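Local atomic coordinates of carbon monoxide dehydrogenase (Thermococcus sp. AM4, PDB entry 6T7J), a protein that catalyses the oxidation of carbon monoxide to carbon dioxide, probably passing the electrons along iron-sulfur clusters to ferredoxin, and is seen here with its active-site cluster lacking nickel. Residues Ile84-Leu89 against Ser214-Gly219; Met232-Leu237 against Ser521-Ser526; Pro553-Glu558 against Leu576-Pro581. All coordinates share one frame; numbering follows the deposited sequence.

Interaction 1 (Ile84-Leu89 against Ser214-Gly219). With SF4 (iron/sulfur cluster), chain D.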
loop_
_atom_site.group_PDB
_atom_site.type_symbol
_atom_site.label_atom_id
_atom_site.label_comp_id
_atom_site.label_asym_id
_atom_site.label_seq_id
_atom_site.Cartn_x
_atom_site.Cartn_y
_atom_site.Cartn_z
ATOM N N ILE A 84 -11.208 9.793 -7.155
ATOM C CA ILE A 84 -11.013 8.368 -7.406
ATOM C C ILE A 84 -9.800 8.139 -8.301
ATOM O O ILE A 84 -8.972 7.254 -8.037
ATOM C CB ILE A 84 -12.297 7.764 -8.002
ATOM C CG1 ILE A 84 -13.407 7.755 -6.946
ATOM C CG2 ILE A 84 -12.039 6.364 -8.536
ATOM C CD1 ILE A 84 -14.801 7.641 -7.513
ATOM N N VAL A 85 -9.666 8.940 -9.363
ATOM C CA VAL A 85 -8.515 8.807 -10.254
ATOM C C VAL A 85 -7.219 9.076 -9.494
ATOM O O VAL A 85 -6.246 8.314 -9.601
ATOM C CB VAL A 85 -8.664 9.748 -11.464
ATOM C CG1 VAL A 85 -7.343 9.873 -12.203
ATOM C CG2 VAL A 85 -9.758 9.250 -12.392
ATOM N N ALA A 86 -7.189 10.162 -8.710
ATOM C CA ALA A 86 -5.977 10.506 -7.975
ATOM C C ALA A 86 -5.612 9.422 -6.968
ATOM O O ALA A 86 -4.434 9.076 -6.822
ATOM C CB ALA A 86 -6.150 11.856 -7.279
ATOM N N ARG A 87 -6.608 8.855 -6.281
ATOM C CA ARG A 87 -6.333 7.814 -5.294
ATOM C C ARG A 87 -5.788 6.552 -5.951
ATOM O O ARG A 87 -4.825 5.950 -5.452
ATOM C CB ARG A 87 -7.601 7.492 -4.498
ATOM C CG ARG A 87 -7.998 8.559 -3.487
ATOM C CD ARG A 87 -9.034 8.040 -2.499
ATOM N NE ARG A 87 -10.258 7.577 -3.153
ATOM C CZ ARG A 87 -11.408 7.368 -2.519
ATOM N NH1 ARG A 87 -11.495 7.581 -1.213
ATOM N NH2 ARG A 87 -12.474 6.943 -3.186
ATOM N N ASN A 88 -6.394 6.126 -7.064
ATOM C CA ASN A 88 -5.904 4.931 -7.744
ATOM C C ASN A 88 -4.475 5.130 -8.241
ATOM O O ASN A 88 -3.623 4.236 -8.102
ATOM C CB ASN A 88 -6.846 4.563 -8.892
ATOM C CG ASN A 88 -8.250 4.215 -8.413
ATOM O OD1 ASN A 88 -8.454 3.860 -7.251
ATOM N ND2 ASN A 88 -9.222 4.312 -9.311
ATOM N N LEU A 89 -4.180 6.311 -8.796
ATOM C CA LEU A 89 -2.811 6.591 -9.220
ATOM C C LEU A 89 -1.855 6.610 -8.029
ATOM O O LEU A 89 -0.707 6.153 -8.132
ATOM C CB LEU A 89 -2.752 7.919 -9.976
ATOM C CG LEU A 89 -1.514 8.095 -10.855
ATOM C CD1 LEU A 89 -1.647 7.279 -12.136
ATOM C CD2 LEU A 89 -1.273 9.562 -11.171
ATOM N N SER A 214 -3.435 17.336 -2.930
ATOM C CA SER A 214 -2.664 16.775 -1.823
ATOM C C SER A 214 -2.313 15.315 -2.080
ATOM O O SER A 214 -1.198 14.874 -1.771
ATOM C CB SER A 214 -3.432 16.927 -0.510
ATOM O OG SER A 214 -4.784 16.525 -0.646
ATOM N N LEU A 215 -3.250 14.551 -2.651
ATOM C CA LEU A 215 -2.970 13.160 -2.995
ATOM C C LEU A 215 -1.777 13.060 -3.938
ATOM O O LEU A 215 -0.847 12.276 -3.709
ATOM C CB LEU A 215 -4.207 12.518 -3.625
ATOM C CG LEU A 215 -5.381 12.144 -2.718
ATOM C CD1 LEU A 215 -6.636 11.910 -3.548
ATOM C CD2 LEU A 215 -5.058 10.921 -1.885
ATOM N N LEU A 216 -1.775 13.871 -5.000
ATOM C CA LEU A 216 -0.699 13.781 -5.980
ATOM C C LEU A 216 0.603 14.377 -5.455
ATOM O O LEU A 216 1.685 13.937 -5.853
ATOM C CB LEU A 216 -1.128 14.452 -7.284
ATOM C CG LEU A 216 -2.311 13.754 -7.967
ATOM C CD1 LEU A 216 -2.562 14.313 -9.359
ATOM C CD2 LEU A 216 -2.093 12.245 -8.017
ATOM N N LEU A 217 0.530 15.350 -4.543
ATOM C CA LEU A 217 1.750 15.872 -3.934
ATOM C C LEU A 217 2.395 14.832 -3.026
ATOM O O LEU A 217 3.626 14.687 -3.005
ATOM C CB LEU A 217 1.447 17.154 -3.158
ATOM C CG LEU A 217 1.239 18.422 -3.987
ATOM C CD1 LEU A 217 0.794 19.576 -3.105
ATOM C CD2 LEU A 217 2.503 18.781 -4.753
ATOM N N HIS A 218 1.585 14.081 -2.277
ATOM C CA HIS A 218 2.168 12.987 -1.510
ATOM C C HIS A 218 2.672 11.877 -2.422
ATOM O O HIS A 218 3.650 11.202 -2.088
ATOM C CB HIS A 218 1.175 12.419 -0.504
ATOM C CG HIS A 218 1.755 11.327 0.338
ATOM N ND1 HIS A 218 1.367 10.011 0.224
ATOM C CD2 HIS A 218 2.727 11.353 1.282
ATOM C CE1 HIS A 218 2.056 9.279 1.082
ATOM N NE2 HIS A 218 2.894 10.066 1.727
ATOM N N GLY A 219 2.016 11.664 -3.564
ATOM C CA GLY A 219 2.572 10.758 -4.555
ATOM C C GLY A 219 3.942 11.202 -5.028
ATOM O O GLY A 219 4.843 10.381 -5.222
HETATM FE FE1 SF4 D . -16.186 5.777 -2.005
HETATM FE FE2 SF4 D . -14.583 4.179 -3.534
HETATM FE FE3 SF4 D . -17.352 3.870 -3.684
HETATM FE FE4 SF4 D . -15.832 3.222 -1.466
HETATM S S1 SF4 D . -15.768 2.208 -3.533
HETATM S S2 SF4 D . -17.880 4.315 -1.497
HETATM S S3 SF4 D . -14.202 4.818 -1.355
HETATM S S4 SF4 D . -16.124 5.707 -4.308
#
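Ala86 and Arg87 meet Leu215 where helices 81-115 and 212-242 run nearly parallel, their local axes 9.2 Å apart and inclined by 15°. The tight part lies around Leu215 CD1, which sits 3.6 Å from Arg87 CG and 3.8 Å from Ala86 CB. The small methyl of Ala86 lets the backbones approach here, with the CA atoms of Ala86 and Leu215 separated by 6.4 Å. Packing is looser around Leu216, whose CD2 lies 4.1 Å from Ala86 CB and 4.2 Å from Leu89 CD2. Helix 586-595 covers that side through Val588, Ile591 and Leu592. On the outer side, partly exposed Asn88 and Ser214 pack on Arg56 and His367 of the second subunit. The Arg87 chain, bent at chi3 (-59°), carries its guanidinium away from Leu215, bringing NH2 to 3.3 Å from S3 of the iron-sulfur cluster, while Ile84 CD1 reaches S4 of the same cluster. Cys55 lies close by and belongs to this cluster pocket. The chemistry is thus divided within one side chain: the aliphatic part of Arg87 joins the apolar helix seam, while its cationic end probably helps to balance the negative charge of the cluster and its cysteine ligands.

Interaction 2 (Met232-Leu237 against Ser521-Ser526). With MSK (Broken Fe4S4 cluster), chain F.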
loop_
_atom_site.group_PDB
_atom_site.type_symbol
_atom_site.label_atom_id
_atom_site.label_comp_id
_atom_site.label_asym_id
_atom_site.label_seq_id
_atom_site.Cartn_x
_atom_site.Cartn_y
_atom_site.Cartn_z
ATOM N N MET A 232 18.097 4.409 -5.343
ATOM C CA MET A 232 19.470 4.896 -5.248
ATOM C C MET A 232 20.315 3.984 -4.368
ATOM O O MET A 232 21.452 3.642 -4.718
ATOM C CB MET A 232 19.477 6.326 -4.708
ATOM C CG MET A 232 20.819 7.024 -4.825
ATOM S SD MET A 232 21.193 7.521 -6.516
ATOM C CE MET A 232 20.135 8.952 -6.691
ATOM N N MET A 233 19.776 3.590 -3.210
ATOM C CA MET A 233 20.481 2.649 -2.346
ATOM C C MET A 233 20.692 1.317 -3.045
ATOM O O MET A 233 21.773 0.724 -2.951
ATOM C CB MET A 233 19.708 2.438 -1.047
ATOM C CG MET A 233 19.918 3.507 0.010
ATOM S SD MET A 233 18.870 3.215 1.449
ATOM C CE MET A 233 18.236 1.593 1.060
ATOM N N ALA A 234 19.665 0.822 -3.738
ATOM C CA ALA A 234 19.803 -0.428 -4.474
ATOM C C ALA A 234 20.977 -0.360 -5.444
ATOM O O ALA A 234 21.847 -1.238 -5.446
ATOM C CB ALA A 234 18.505 -0.748 -5.217
ATOM N N THR A 235 21.030 0.702 -6.252
ATOM C CA THR A 235 22.097 0.831 -7.243
ATOM C C THR A 235 23.463 0.956 -6.576
ATOM O O THR A 235 24.417 0.255 -6.946
ATOM C CB THR A 235 21.828 2.035 -8.148
ATOM O OG1 THR A 235 20.653 1.795 -8.933
ATOM C CG2 THR A 235 23.012 2.285 -9.076
ATOM N N TYR A 236 23.579 1.850 -5.588
ATOM C CA TYR A 236 24.872 2.093 -4.955
ATOM C C TYR A 236 25.392 0.843 -4.256
ATOM O O TYR A 236 26.580 0.514 -4.361
ATOM C CB TYR A 236 24.764 3.255 -3.969
ATOM C CG TYR A 236 25.349 4.555 -4.479
ATOM C CD1 TYR A 236 26.668 4.898 -4.209
ATOM C CD2 TYR A 236 24.581 5.442 -5.226
ATOM C CE1 TYR A 236 27.208 6.087 -4.671
ATOM C CE2 TYR A 236 25.114 6.633 -5.692
ATOM C CZ TYR A 236 26.428 6.950 -5.411
ATOM O OH TYR A 236 26.964 8.132 -5.869
ATOM N N LEU A 237 24.517 0.118 -3.555
ATOM C CA LEU A 237 24.957 -1.076 -2.844
ATOM C C LEU A 237 25.240 -2.231 -3.795
ATOM O O LEU A 237 26.159 -3.019 -3.546
ATOM C CB LEU A 237 23.917 -1.482 -1.805
ATOM C CG LEU A 237 23.831 -0.554 -0.591
ATOM C CD1 LEU A 237 22.937 -1.155 0.464
ATOM C CD2 LEU A 237 25.210 -0.271 -0.022
ATOM N N SER A 521 19.561 -1.319 -14.983
ATOM C CA SER A 521 18.250 -1.877 -14.702
ATOM C C SER A 521 17.283 -0.783 -14.250
ATOM O O SER A 521 17.598 0.410 -14.279
ATOM C CB SER A 521 18.376 -2.981 -13.650
ATOM O OG SER A 521 18.882 -2.464 -12.430
ATOM N N CYS A 522 16.091 -1.202 -13.810
ATOM C CA CYS A 522 15.048 -0.247 -13.442
ATOM C C CYS A 522 15.450 0.584 -12.232
ATOM O O CYS A 522 15.135 1.778 -12.164
ATOM C CB CYS A 522 13.734 -0.979 -13.174
ATOM S SG CYS A 522 12.636 -1.079 -14.603
ATOM N N VAL A 523 16.130 -0.025 -11.256
ATOM C CA VAL A 523 16.637 0.767 -10.141
ATOM C C VAL A 523 17.781 1.659 -10.606
ATOM O O VAL A 523 18.001 2.745 -10.051
ATOM C CB VAL A 523 17.059 -0.143 -8.973
ATOM C CG1 VAL A 523 15.828 -0.737 -8.292
ATOM C CG2 VAL A 523 17.997 -1.237 -9.455
ATOM N N ASP A 524 18.504 1.239 -11.646
ATOM C CA ASP A 524 19.597 2.039 -12.180
ATOM C C ASP A 524 19.122 3.288 -12.905
ATOM O O ASP A 524 19.965 4.045 -13.401
ATOM C CB ASP A 524 20.463 1.194 -13.113
ATOM C CG ASP A 524 21.406 0.284 -12.356
ATOM O OD1 ASP A 524 21.349 0.283 -11.107
ATOM O OD2 ASP A 524 22.200 -0.429 -13.005
ATOM N N CYS A 525 17.810 3.528 -12.991
ATOM C CA CYS A 525 17.354 4.863 -13.357
ATOM C C CYS A 525 17.885 5.900 -12.380
ATOM O O CYS A 525 18.028 7.073 -12.743
ATOM C CB CYS A 525 15.829 4.926 -13.409
ATOM S SG CYS A 525 15.061 3.863 -14.634
ATOM N N SER A 526 18.184 5.486 -11.140
ATOM C CA SER A 526 18.853 6.386 -10.205
ATOM C C SER A 526 20.127 6.957 -10.817
ATOM O O SER A 526 20.442 8.137 -10.622
ATOM C CB SER A 526 19.159 5.656 -8.893
ATOM O OG SER A 526 19.907 4.472 -9.117
HETATM S S1 MSK F . 11.607 -5.625 -15.716
HETATM S S3 MSK F . 9.499 -3.072 -14.667
HETATM S S4 MSK F . 8.651 -4.916 -17.435
HETATM S S5 MSK F . 11.411 -2.847 -17.262
HETATM FE FE1 MSK F . 12.586 -4.287 -14.180
HETATM FE FE2 MSK F . 10.811 -4.808 -17.744
HETATM FE FE3 MSK F . 9.097 -2.867 -16.846
HETATM FE FE4 MSK F . 9.403 -5.159 -15.435
#
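Thr235, on helix 212-242, meets Asp524 and Ser526 where the type I turn Cys522-Cys525 leads into helix 525-538. Its CB faces both partners and lies 3.3 Å from Ser526 OG. From there the branches diverge: OG1 is anti to the carbonyl carbon (chi1 -66°) and donates a 2.7 Å hydrogen bond to Asp524 OD1, using the anti lone pair of that oxygen. Ser526 OG is also 2.8 Å from Thr235 OG1. The methyl CG2 packs against Asp524 OD1 as well, at 3.3 Å. The other carboxylate oxygen, OD2, forms a salt bridge with Arg527, which should favour an ionised Asp524.

Ser526 OG donates to Val523 O over 2.7 Å, the C=O...donor angle being 146° and the donor tilted from the carbonyl plane. Ser526 N bonds to the same carbonyl, giving it two donors, which hold Val523 to Ser526 where the turn passes into the helix. Apolar contacts flank this polar centre: Met232 SD rests 3.6 Å from Ser526 CB, and Ala234 CB meets Val523 CB. The neighbouring Cys522 points away from the helix into the active-site cluster pocket, with its SG 3.2 Å from iron FE1, longer than an ordinary iron-thiolate bond. The chemistry implies that a buried hydroxyl-carboxylate bond ties helix 212-242 to the turn carrying this cysteine, so that Thr235 probably bears on the cluster site only indirectly, through Asp524.

Interaction 3 (Pro553-Glu558 against Leu576-Pro581)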
loop_
_atom_site.group_PDB
_atom_site.type_symbol
_atom_site.label_atom_id
_atom_site.label_comp_id
_atom_site.label_asym_id
_atom_site.label_seq_id
_atom_site.Cartn_x
_atom_site.Cartn_y
_atom_site.Cartn_z
ATOM N N PRO A 553 8.103 4.561 -23.152
ATOM C CA PRO A 553 7.240 4.407 -24.335
ATOM C C PRO A 553 6.229 3.278 -24.230
ATOM O O PRO A 553 5.168 3.363 -24.858
ATOM C CB PRO A 553 8.241 4.153 -25.473
ATOM C CG PRO A 553 9.585 4.519 -24.922
ATOM C CD PRO A 553 9.511 4.265 -23.452
ATOM N N GLU A 554 6.522 2.215 -23.481
ATOM C CA GLU A 554 5.678 1.021 -23.480
ATOM C C GLU A 554 5.480 0.498 -22.062
ATOM O O GLU A 554 5.418 -0.715 -21.832
ATOM C CB GLU A 554 6.269 -0.069 -24.376
ATOM C CG GLU A 554 6.631 0.399 -25.781
ATOM C CD GLU A 554 7.448 -0.617 -26.553
ATOM O OE1 GLU A 554 7.390 -1.817 -26.214
ATOM O OE2 GLU A 554 8.147 -0.214 -27.505
ATOM N N TRP A 555 5.355 1.404 -21.096
ATOM C CA TRP A 555 5.307 1.018 -19.693
ATOM C C TRP A 555 4.038 0.226 -19.376
ATOM O O TRP A 555 3.015 0.329 -20.059
ATOM C CB TRP A 555 5.385 2.252 -18.796
ATOM C CG TRP A 555 4.137 3.080 -18.805
ATOM C CD1 TRP A 555 3.839 4.107 -19.653
ATOM C CD2 TRP A 555 3.014 2.952 -17.920
ATOM N NE1 TRP A 555 2.601 4.623 -19.354
ATOM C CE2 TRP A 555 2.074 3.933 -18.296
ATOM C CE3 TRP A 555 2.714 2.106 -16.848
ATOM C CZ2 TRP A 555 0.856 4.089 -17.637
ATOM C CZ3 TRP A 555 1.504 2.261 -16.197
ATOM C CH2 TRP A 555 0.590 3.245 -16.594
ATOM N N MET A 556 4.122 -0.581 -18.314
ATOM C CA MET A 556 2.957 -1.292 -17.789
ATOM C C MET A 556 2.933 -1.425 -16.273
ATOM O O MET A 556 1.843 -1.586 -15.713
ATOM C CB MET A 556 2.851 -2.696 -18.404
ATOM C CG MET A 556 3.954 -3.664 -17.983
ATOM S SD MET A 556 3.625 -4.573 -16.453
ATOM C CE MET A 556 5.268 -5.181 -16.067
ATOM N N SER A 557 4.069 -1.364 -15.585
ATOM C CA SER A 557 4.138 -1.681 -14.167
ATOM C C SER A 557 3.896 -0.446 -13.304
ATOM O O SER A 557 4.057 0.695 -13.740
ATOM C CB SER A 557 5.497 -2.291 -13.823
ATOM O OG SER A 557 6.497 -1.289 -13.743
ATOM N N GLU A 558 3.503 -0.697 -12.052
ATOM C CA GLU A 558 3.395 0.385 -11.078
ATOM C C GLU A 558 4.767 0.961 -10.742
ATOM O O GLU A 558 4.883 2.150 -10.406
ATOM C CB GLU A 558 2.683 -0.121 -9.821
ATOM C CG GLU A 558 1.218 -0.494 -10.052
ATOM C CD GLU A 558 0.659 -1.422 -8.982
ATOM O OE1 GLU A 558 -0.421 -1.117 -8.433
ATOM O OE2 GLU A 558 1.296 -2.456 -8.688
ATOM N N LEU A 576 5.059 9.703 -21.743
ATOM C CA LEU A 576 4.479 8.378 -21.585
ATOM C C LEU A 576 3.944 7.911 -22.931
ATOM O O LEU A 576 3.224 8.653 -23.607
ATOM C CB LEU A 576 3.355 8.383 -20.546
ATOM C CG LEU A 576 3.671 8.967 -19.170
ATOM C CD1 LEU A 576 2.494 8.756 -18.234
ATOM C CD2 LEU A 576 4.936 8.344 -18.600
ATOM N N GLY A 577 4.294 6.688 -23.314
ATOM C CA GLY A 577 3.822 6.127 -24.563
ATOM C C GLY A 577 2.611 5.239 -24.377
ATOM O O GLY A 577 2.004 4.785 -25.351
ATOM N N VAL A 578 2.262 4.973 -23.122
ATOM C CA VAL A 578 1.033 4.278 -22.761
ATOM C C VAL A 578 0.215 5.226 -21.896
ATOM O O VAL A 578 0.755 5.858 -20.981
ATOM C CB VAL A 578 1.316 2.953 -22.027
ATOM C CG1 VAL A 578 0.030 2.348 -21.484
ATOM C CG2 VAL A 578 2.016 1.971 -22.957
ATOM N N VAL A 579 -1.074 5.337 -22.195
ATOM C CA VAL A 579 -1.945 6.305 -21.530
ATOM C C VAL A 579 -2.222 5.848 -20.103
ATOM O O VAL A 579 -2.812 4.778 -19.900
ATOM C CB VAL A 579 -3.255 6.502 -22.307
ATOM C CG1 VAL A 579 -4.083 7.605 -21.672
ATOM C CG2 VAL A 579 -2.967 6.817 -23.769
ATOM N N PRO A 580 -1.815 6.619 -19.090
ATOM C CA PRO A 580 -2.151 6.245 -17.717
ATOM C C PRO A 580 -3.638 6.308 -17.497
ATOM O O PRO A 580 -4.360 7.073 -18.174
ATOM C CB PRO A 580 -1.409 7.302 -16.875
ATOM C CG PRO A 580 -1.228 8.459 -17.793
ATOM C CD PRO A 580 -1.040 7.868 -19.159
ATOM N N PRO A 581 -4.182 5.526 -16.559
ATOM C CA PRO A 581 -5.639 5.502 -16.333
ATOM C C PRO A 581 -6.122 6.734 -15.572
ATOM O O PRO A 581 -6.589 6.668 -14.430
ATOM C CB PRO A 581 -5.825 4.206 -15.539
ATOM C CG PRO A 581 -4.558 4.080 -14.753
ATOM C CD PRO A 581 -3.461 4.629 -15.631
#
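This is a buried loop-to-loop contact, centred on Trp555 and Val578, beyond the C-terminal ends of two adjacent parallel strands, 548-552 and 574-576. The strands belong to a Rossmann-like parallel sheet with strand order 3-2-1-4-5-6, and helix 558-569 completes the beta-alpha-beta crossover between them. Near the strand ends the loops run close: Gly577 CA lies 3.1 Å from Pro553 O in a CA-H...O contact, which the lack of a side chain at Gly577 accommodates, and Gly577 continues the strand pairing through a backbone bond to Ala552.

Trp555 supplies much of the buried surface. Its CG lies between the backbone N and the carbonyl carbon (chi1 72°), and from this position the indole reaches across to the 576-581 loop. Val578 CB stands over one face, 3.8 Å from the centroid of the five-membered ring, in a CH-pi contact, while Val578 CG2 packs 3.5 Å from Trp555 O. Along the ring edge come Pro580, whose CA is 3.7 Å from Trp555 CZ2, and then Pro581. Ala59 of the second subunit also packs on Trp555.

The anchored tryptophan directly precedes Met556 and Ser557, both in the pocket of the broken Fe4S4 cluster. Ser557 also N-caps helix 558-569, its OG bonding Ala560 N. Pinning the indole is a 2.8 Å hydrogen bond from Trp555 NE1 to Val578 O, bent to 145° at the hydrogen, with the donor 35° above the carbonyl plane.

Along the chain the contacts follow one another in series, from interaction 1 through interaction 2 to interaction 3. Interactions 1 and 2 share helix 212-242, with centres 25 Å apart. Helix 81-115 relates all three: it contains 84-89, its His100 touches Val523, and its Met92 packs on Glu558 and Pro581. Interactions 1 and 3, with centres 17 Å apart, touch where Val85 CG1 meets Pro581 O at 4.0 Å. Interactions 2 and 3, with centres 21 Å apart, contribute different residues to the active-site cluster pocket, whereas interaction 1 borders the SF4 cluster. Met556 packs against Met60 of the second subunit, an SF4-pocket residue, consistent with electron transfer between subunits as in related enzymes.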